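Local coordinates for protein transcription termination factor NusA (PDB 4MTN) that probably takes part in both transcription termination and antitermination, binding the core RNA polymerase and nascent RNA, at residues Arg202-Ser213 with Leu240-Trp250. Numbering follows the deposited sequence.
Sequences REAGYRTKVAVS and LGGERIEVVRW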
ATOM      1  N   ARG A 202       2.593  -9.925   2.879  1.00 37.10           N
ATOM      2  CA  ARG A 202       4.010  -9.721   3.153  1.00 38.24           C
ATOM      3  C   ARG A 202       4.324  -9.058   4.492  1.00 42.53           C
ATOM      4  O   ARG A 202       3.672  -8.095   4.896  1.00 45.73           O
ATOM      5  CB  ARG A 202       4.637  -8.886   2.033  1.00 34.78           C
ATOM      6  CG  ARG A 202       6.128  -8.661   2.212  1.00 34.54           C
ATOM      7  CD  ARG A 202       6.721  -7.799   1.115  1.00 36.49           C
ATOM      8  NE  ARG A 202       8.179  -7.858   1.135  1.00 36.21           N
ATOM      9  CZ  ARG A 202       8.975  -7.029   0.467  1.00 40.19           C
ATOM     10  NH1 ARG A 202       8.455  -6.062  -0.278  1.00 42.31           N
ATOM     11  NH2 ARG A 202      10.291  -7.165   0.551  1.00 38.66           N
ATOM     12  N   GLU A 203       5.327  -9.601   5.177  1.00 44.41           N
ATOM     13  CA  GLU A 203       6.030  -8.874   6.225  1.00 45.04           C
ATOM     14  C   GLU A 203       7.462  -8.657   5.749  1.00 42.22           C
ATOM     15  O   GLU A 203       8.253  -9.599   5.692  1.00 40.70           O
ATOM     16  CB  GLU A 203       5.999  -9.632   7.550  1.00 54.29           C
ATOM     17  CG  GLU A 203       4.635  -9.643   8.218  1.00 67.65           C
ATOM     18  CD  GLU A 203       4.685 -10.162   9.640  1.00 79.46           C
ATOM     19  OE1 GLU A 203       5.803 -10.333  10.175  1.00 82.00           O
ATOM     20  OE2 GLU A 203       3.608 -10.400  10.222  1.00 83.51           O
ATOM     21  N   ALA A 204       7.784  -7.410   5.417  1.00 39.51           N
ATOM     22  CA  ALA A 204       9.012  -7.085   4.694  1.00 40.27           C
ATOM     23  C   ALA A 204      10.280  -7.513   5.424  1.00 47.08           C
ATOM     24  O   ALA A 204      10.490  -7.172   6.587  1.00 48.15           O
ATOM     25  CB  ALA A 204       9.061  -5.593   4.404  1.00 40.98           C
ATOM     26  N   GLY A 205      11.124  -8.260   4.720  1.00 50.89           N
ATOM     27  CA  GLY A 205      12.389  -8.715   5.264  1.00 46.91           C
ATOM     28  C   GLY A 205      12.272  -9.996   6.065  1.00 42.92           C
ATOM     29  O   GLY A 205      13.268 -10.501   6.583  1.00 43.28           O
ATOM     30  N   TYR A 206      11.058 -10.527   6.166  1.00 42.17           N
ATOM     31  CA  TYR A 206      10.827 -11.715   6.978  1.00 43.44           C
ATOM     32  C   TYR A 206      10.115 -12.836   6.220  1.00 41.03           C
ATOM     33  O   TYR A 206      10.721 -13.864   5.922  1.00 42.23           O
ATOM     34  CB  TYR A 206      10.034 -11.341   8.230  1.00 45.99           C
ATOM     35  CG  TYR A 206      10.809 -10.460   9.185  1.00 52.31           C
ATOM     36  CD1 TYR A 206      10.694  -9.077   9.136  1.00 51.29           C
ATOM     37  CD2 TYR A 206      11.662 -11.015  10.129  1.00 44.12           C
ATOM     38  CE1 TYR A 206      11.406  -8.270  10.007  1.00 49.92           C
ATOM     39  CE2 TYR A 206      12.376 -10.216  11.003  1.00 49.15           C
ATOM     40  CZ  TYR A 206      12.246  -8.847  10.938  1.00 52.44           C
ATOM     41  OH  TYR A 206      12.958  -8.055  11.808  1.00 61.44           O
ATOM     42  N   ARG A 207       8.836 -12.645   5.907  1.00 41.28           N
ATOM     43  CA  ARG A 207       8.066 -13.709   5.270  1.00 45.11           C
ATOM     44  C   ARG A 207       6.978 -13.193   4.331  1.00 45.62           C
ATOM     45  O   ARG A 207       6.328 -12.186   4.609  1.00 46.07           O
ATOM     46  CB  ARG A 207       7.441 -14.607   6.339  1.00 50.06           C
ATOM     47  CG  ARG A 207       6.853 -15.903   5.802  1.00 51.29           C
ATOM     48  CD  ARG A 207       6.488 -16.848   6.934  1.00 55.20           C
ATOM     49  NE  ARG A 207       7.644 -17.183   7.758  1.00 56.89           N
ATOM     50  CZ  ARG A 207       8.491 -18.173   7.493  1.00 61.38           C
ATOM     51  NH1 ARG A 207       8.315 -18.932   6.421  1.00 60.10           N
ATOM     52  NH2 ARG A 207       9.518 -18.405   8.301  1.00 65.48           N
ATOM     53  N   THR A 208       6.782 -13.904   3.222  1.00 46.17           N
ATOM     54  CA  THR A 208       5.742 -13.569   2.253  1.00 41.95           C
ATOM     55  C   THR A 208       4.995 -14.814   1.778  1.00 41.82           C
ATOM     56  O   THR A 208       5.608 -15.766   1.294  1.00 44.05           O
ATOM     57  CB  THR A 208       6.326 -12.845   1.024  1.00 43.47           C
ATOM     58  OG1 THR A 208       7.008 -11.658   1.441  1.00 49.18           O
ATOM     59  CG2 THR A 208       5.219 -12.471   0.051  1.00 45.50           C
ATOM     60  N   LYS A 209       3.672 -14.802   1.914  1.00 41.96           N
ATOM     61  CA  LYS A 209       2.839 -15.888   1.407  1.00 40.69           C
ATOM     62  C   LYS A 209       2.272 -15.541   0.032  1.00 45.35           C
ATOM     63  O   LYS A 209       1.660 -14.488  -0.149  1.00 48.36           O
ATOM     64  CB  LYS A 209       1.699 -16.203   2.380  1.00 37.04           C
ATOM     65  CG  LYS A 209       2.128 -16.946   3.637  1.00 33.85           C
ATOM     66  CD  LYS A 209       0.930 -17.256   4.526  1.00 38.10           C
ATOM     67  CE  LYS A 209       1.339 -18.026   5.773  1.00 39.14           C
ATOM     68  NZ  LYS A 209       1.942 -19.348   5.442  1.00 40.67           N
ATOM     69  N   VAL A 210       2.477 -16.435  -0.933  1.00 42.82           N
ATOM     70  CA  VAL A 210       2.039 -16.207  -2.307  1.00 38.01           C
ATOM     71  C   VAL A 210       1.022 -17.247  -2.764  1.00 38.22           C
ATOM     72  O   VAL A 210       1.305 -18.445  -2.764  1.00 43.64           O
ATOM     73  CB  VAL A 210       3.226 -16.230  -3.290  1.00 39.24           C
ATOM     74  CG1 VAL A 210       2.770 -15.812  -4.683  1.00 37.49           C
ATOM     75  CG2 VAL A 210       4.352 -15.336  -2.792  1.00 39.27           C
ATOM     76  N   ALA A 211      -0.160 -16.785  -3.159  1.00 39.68           N
ATOM     77  CA  ALA A 211      -1.192 -17.675  -3.681  1.00 39.70           C
ATOM     78  C   ALA A 211      -1.278 -17.557  -5.200  1.00 40.58           C
ATOM     79  O   ALA A 211      -1.543 -16.479  -5.732  1.00 37.89           O
ATOM     80  CB  ALA A 211      -2.535 -17.366  -3.044  1.00 39.52           C
ATOM     81  N   VAL A 212      -1.059 -18.671  -5.891  1.00 40.89           N
ATOM     82  CA  VAL A 212      -1.021 -18.678  -7.351  1.00 38.89           C
ATOM     83  C   VAL A 212      -2.061 -19.624  -7.950  1.00 43.16           C
ATOM     84  O   VAL A 212      -2.566 -20.520  -7.274  1.00 45.42           O
ATOM     85  CB  VAL A 212       0.372 -19.078  -7.872  1.00 38.85           C
ATOM     86  CG1 VAL A 212       1.419 -18.068  -7.424  1.00 34.78           C
ATOM     87  CG2 VAL A 212       0.738 -20.477  -7.397  1.00 37.13           C
ATOM     88  N   SER A 213      -2.377 -19.416  -9.225  1.00 45.94           N
ATOM     89  CA  SER A 213      -3.344 -20.255  -9.923  1.00 46.21           C
ATOM     90  C   SER A 213      -3.036 -20.335 -11.414  1.00 44.98           C
ATOM     91  O   SER A 213      -2.270 -19.530 -11.945  1.00 40.43           O
ATOM     92  CB  SER A 213      -4.764 -19.726  -9.715  1.00 47.29           C
ATOM     93  OG  SER A 213      -4.984 -18.550 -10.472  1.00 49.18           O
ATOM     94  N   LEU A 240      15.654  -9.752  -1.427  1.00 64.98           N
ATOM     95  CA  LEU A 240      14.920  -9.098  -0.352  1.00 59.24           C
ATOM     96  C   LEU A 240      15.663  -9.197   0.977  1.00 61.90           C
ATOM     97  O   LEU A 240      15.162  -8.760   2.013  1.00 65.24           O
ATOM     98  CB  LEU A 240      13.521  -9.701  -0.221  1.00 51.07           C
ATOM     99  CG  LEU A 240      12.651  -9.593  -1.472  1.00 47.39           C
ATOM    100  CD1 LEU A 240      11.302 -10.251  -1.244  1.00 47.99           C
ATOM    101  CD2 LEU A 240      12.483  -8.138  -1.883  1.00 45.91           C
ATOM    102  N   GLY A 241      16.860  -9.777   0.945  1.00 58.77           N
ATOM    103  CA  GLY A 241      17.690  -9.875   2.132  1.00 60.73           C
ATOM    104  C   GLY A 241      17.447 -11.107   2.983  1.00 58.97           C
ATOM    105  O   GLY A 241      17.676 -11.087   4.193  1.00 59.97           O
ATOM    106  N   GLY A 242      16.986 -12.184   2.356  1.00 54.83           N
ATOM    107  CA  GLY A 242      16.750 -13.430   3.061  1.00 47.59           C
ATOM    108  C   GLY A 242      15.314 -13.605   3.511  1.00 53.73           C
ATOM    109  O   GLY A 242      15.023 -14.405   4.399  1.00 57.83           O
ATOM    110  N   GLU A 243      14.414 -12.847   2.897  1.00 52.84           N
ATOM    111  CA  GLU A 243      12.990 -12.943   3.200  1.00 51.97           C
ATOM    112  C   GLU A 243      12.428 -14.291   2.748  1.00 51.84           C
ATOM    113  O   GLU A 243      12.653 -14.718   1.616  1.00 47.32           O
ATOM    114  CB  GLU A 243      12.232 -11.792   2.534  1.00 50.14           C
ATOM    115  CG  GLU A 243      10.726 -11.820   2.732  1.00 49.95           C
ATOM    116  CD  GLU A 243      10.057 -10.547   2.251  1.00 48.22           C
ATOM    117  OE1 GLU A 243      10.771  -9.555   1.993  1.00 49.70           O
ATOM    118  OE2 GLU A 243       8.814 -10.535   2.130  1.00 47.70           O
ATOM    119  N   ARG A 244      11.705 -14.960   3.642  1.00 47.51           N
ATOM    120  CA  ARG A 244      11.138 -16.271   3.344  1.00 44.75           C
ATOM    121  C   ARG A 244       9.902 -16.165   2.457  1.00 49.45           C
ATOM    122  O   ARG A 244       8.996 -15.381   2.730  1.00 50.65           O
ATOM    123  CB  ARG A 244      10.791 -17.010   4.637  1.00 45.81           C
ATOM    124  CG  ARG A 244      12.002 -17.428   5.455  1.00 57.93           C
ATOM    125  CD  ARG A 244      12.967 -18.249   4.615  1.00 55.37           C
ATOM    126  NE  ARG A 244      12.309 -19.401   4.008  1.00 58.38           N
ATOM    127  CZ  ARG A 244      12.855 -20.162   3.064  1.00 62.96           C
ATOM    128  NH1 ARG A 244      14.072 -19.894   2.615  1.00 63.08           N
ATOM    129  NH2 ARG A 244      12.181 -21.191   2.569  1.00 64.36           N
ATOM    130  N   ILE A 245       9.867 -16.966   1.396  1.00 43.06           N
ATOM    131  CA  ILE A 245       8.761 -16.920   0.446  1.00 42.15           C
ATOM    132  C   ILE A 245       8.037 -18.260   0.338  1.00 42.39           C
ATOM    133  O   ILE A 245       8.622 -19.264  -0.072  1.00 42.66           O
ATOM    134  CB  ILE A 245       9.247 -16.497  -0.952  1.00 41.78           C
ATOM    135  CG1 ILE A 245       9.909 -15.119  -0.886  1.00 46.36           C
ATOM    136  CG2 ILE A 245       8.093 -16.490  -1.938  1.00 42.22           C
ATOM    137  CD1 ILE A 245      10.417 -14.621  -2.217  1.00 51.41           C
ATOM    138  N   GLU A 246       6.762 -18.265   0.712  1.00 42.42           N
ATOM    139  CA  GLU A 246       5.933 -19.461   0.614  1.00 53.02           C
ATOM    140  C   GLU A 246       4.933 -19.335  -0.528  1.00 49.44           C
ATOM    141  O   GLU A 246       4.091 -18.440  -0.529  1.00 41.81           O
ATOM    142  CB  GLU A 246       5.185 -19.715   1.925  1.00 57.16           C
ATOM    143  CG  GLU A 246       6.059 -19.724   3.164  1.00 66.30           C
ATOM    144  CD  GLU A 246       5.244 -19.816   4.440  1.00 75.79           C
ATOM    145  OE1 GLU A 246       4.016 -20.023   4.348  1.00 78.33           O
ATOM    146  OE2 GLU A 246       5.830 -19.678   5.534  1.00 79.81           O
ATOM    147  N   VAL A 247       5.026 -20.234  -1.502  1.00 49.65           N
ATOM    148  CA  VAL A 247       4.083 -20.245  -2.612  1.00 46.47           C
ATOM    149  C   VAL A 247       3.047 -21.342  -2.416  1.00 45.83           C
ATOM    150  O   VAL A 247       3.389 -22.522  -2.335  1.00 43.44           O
ATOM    151  CB  VAL A 247       4.791 -20.448  -3.963  1.00 41.27           C
ATOM    152  CG1 VAL A 247       3.776 -20.456  -5.093  1.00 41.10           C
ATOM    153  CG2 VAL A 247       5.830 -19.363  -4.184  1.00 40.54           C
ATOM    154  N   VAL A 248       1.780 -20.950  -2.331  1.00 45.44           N
ATOM    155  CA  VAL A 248       0.700 -21.914  -2.165  1.00 46.26           C
ATOM    156  C   VAL A 248      -0.309 -21.818  -3.305  1.00 47.40           C
ATOM    157  O   VAL A 248      -0.196 -20.957  -4.178  1.00 42.99           O
ATOM    158  CB  VAL A 248      -0.028 -21.714  -0.824  1.00 47.02           C
ATOM    159  CG1 VAL A 248       0.921 -21.977   0.335  1.00 48.30           C
ATOM    160  CG2 VAL A 248      -0.605 -20.311  -0.739  1.00 43.63           C
ATOM    161  N   ARG A 249      -1.301 -22.701  -3.284  1.00 48.26           N
ATOM    162  CA  ARG A 249      -2.280 -22.766  -4.361  1.00 54.89           C
ATOM    163  C   ARG A 249      -3.516 -21.937  -4.035  1.00 54.25           C
ATOM    164  O   ARG A 249      -4.098 -22.068  -2.959  1.00 45.98           O
ATOM    165  CB  ARG A 249      -2.678 -24.219  -4.636  1.00 60.35           C
ATOM    166  CG  ARG A 249      -3.524 -24.406  -5.886  1.00 68.54           C
ATOM    167  CD  ARG A 249      -4.126 -25.802  -5.945  1.00 75.51           C
ATOM    168  NE  ARG A 249      -3.107 -26.845  -6.026  1.00 79.45           N
ATOM    169  CZ  ARG A 249      -2.814 -27.520  -7.133  1.00 80.02           C
ATOM    170  NH1 ARG A 249      -3.467 -27.268  -8.260  1.00 78.96           N
ATOM    171  NH2 ARG A 249      -1.871 -28.452  -7.113  1.00 78.91           N
ATOM    172  N   TRP A 250      -3.911 -21.081  -4.972  1.00 53.49           N
ATOM    173  CA  TRP A 250      -5.119 -20.282  -4.811  1.00 50.01           C
ATOM    174  C   TRP A 250      -6.364 -21.106  -5.122  1.00 49.65           C
ATOM    175  O   TRP A 250      -6.356 -21.948  -6.019  1.00 55.18           O
ATOM    176  CB  TRP A 250      -5.078 -19.043  -5.708  1.00 52.76           C
ATOM    177  CG  TRP A 250      -6.396 -18.329  -5.790  1.00 57.73           C
ATOM    178  CD1 TRP A 250      -7.361 -18.494  -6.740  1.00 59.83           C
ATOM    179  CD2 TRP A 250      -6.898 -17.345  -4.876  1.00 59.16           C
ATOM    180  NE1 TRP A 250      -8.430 -17.673  -6.479  1.00 60.97           N
ATOM    181  CE2 TRP A 250      -8.171 -16.957  -5.339  1.00 62.18           C
ATOM    182  CE3 TRP A 250      -6.394 -16.754  -3.713  1.00 59.64           C
ATOM    183  CZ2 TRP A 250      -8.946 -16.004  -4.682  1.00 62.91           C
ATOM    184  CZ3 TRP A 250      -7.165 -15.807  -3.062  1.00 59.83           C
ATOM    185  CH2 TRP A 250      -8.427 -15.443  -3.547  1.00 61.29           C
TER
HETATM  186  O   HOH W   1      10.636 -20.705   5.717  1.00 55.42           O
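Glu-243 reaches across to Arg-202 and the turn at Gly-205, fastening the loop before strand 244-249 to the end of strand 195-203, while Glu-246 links the two parallel strands through Arg-207 and Lys-209. The buried Glu-243 has CG anti to its own N (chi1 178°) and an extended chain, which carries the carboxylate to the 203-207 turn. There its plane lies only 21° from that of the Arg-202 guanidinium, and OE1 takes Arg-202 NH2 through its syn lone pair at 2.8 Å. A second donor, Gly-205 N, comes to Glu-243 OE1 from above the carboxylate plane at 3.0 Å, fixing the group's rotation. Leu-240 CD2 rests 3.4 Å from Arg-202 NH2.

Glu-246, on the face of the sheet shared with Arg-207, Lys-209 and Arg-244, splits its oxygens between two cations. Arg-207 bends at chi3 (-59°) to bring NH1 to 2.7 Å from Glu-246 OE2, on its anti lone pair, though the oxygen is tilted out of the guanidinium plane. Lys-209 lies alongside and gives NZ to Glu-246 OE1. Arg-244 CB packs over one face of the Arg-207 guanidinium, and a water accepts from both Arg-207 NH1 and Arg-244 NE, bridging the like charges.

The backbone ladder starts beside these networks, at Arg-244 N on Tyr-206 O, and runs on past them to Trp-250 N on Val-212 O (2.7 Å). Val-210 packs on Ile-245 and Val-247. A classic bulge, Tyr-206 and Arg-207 both facing Glu-203, shapes the turn into strand 207-214, central in the three-stranded sheet of the first, type II KH domain, a fold that probably binds RNA here. In the second shell, Arg-173 and His-175 carbonyls hold Arg-202 NH1, and Gln-297 holds Arg-207 NE. Arg-202 beside buried Glu-243, and Arg-207 with Lys-209 beside Glu-246, probably keep both glutamates ionised.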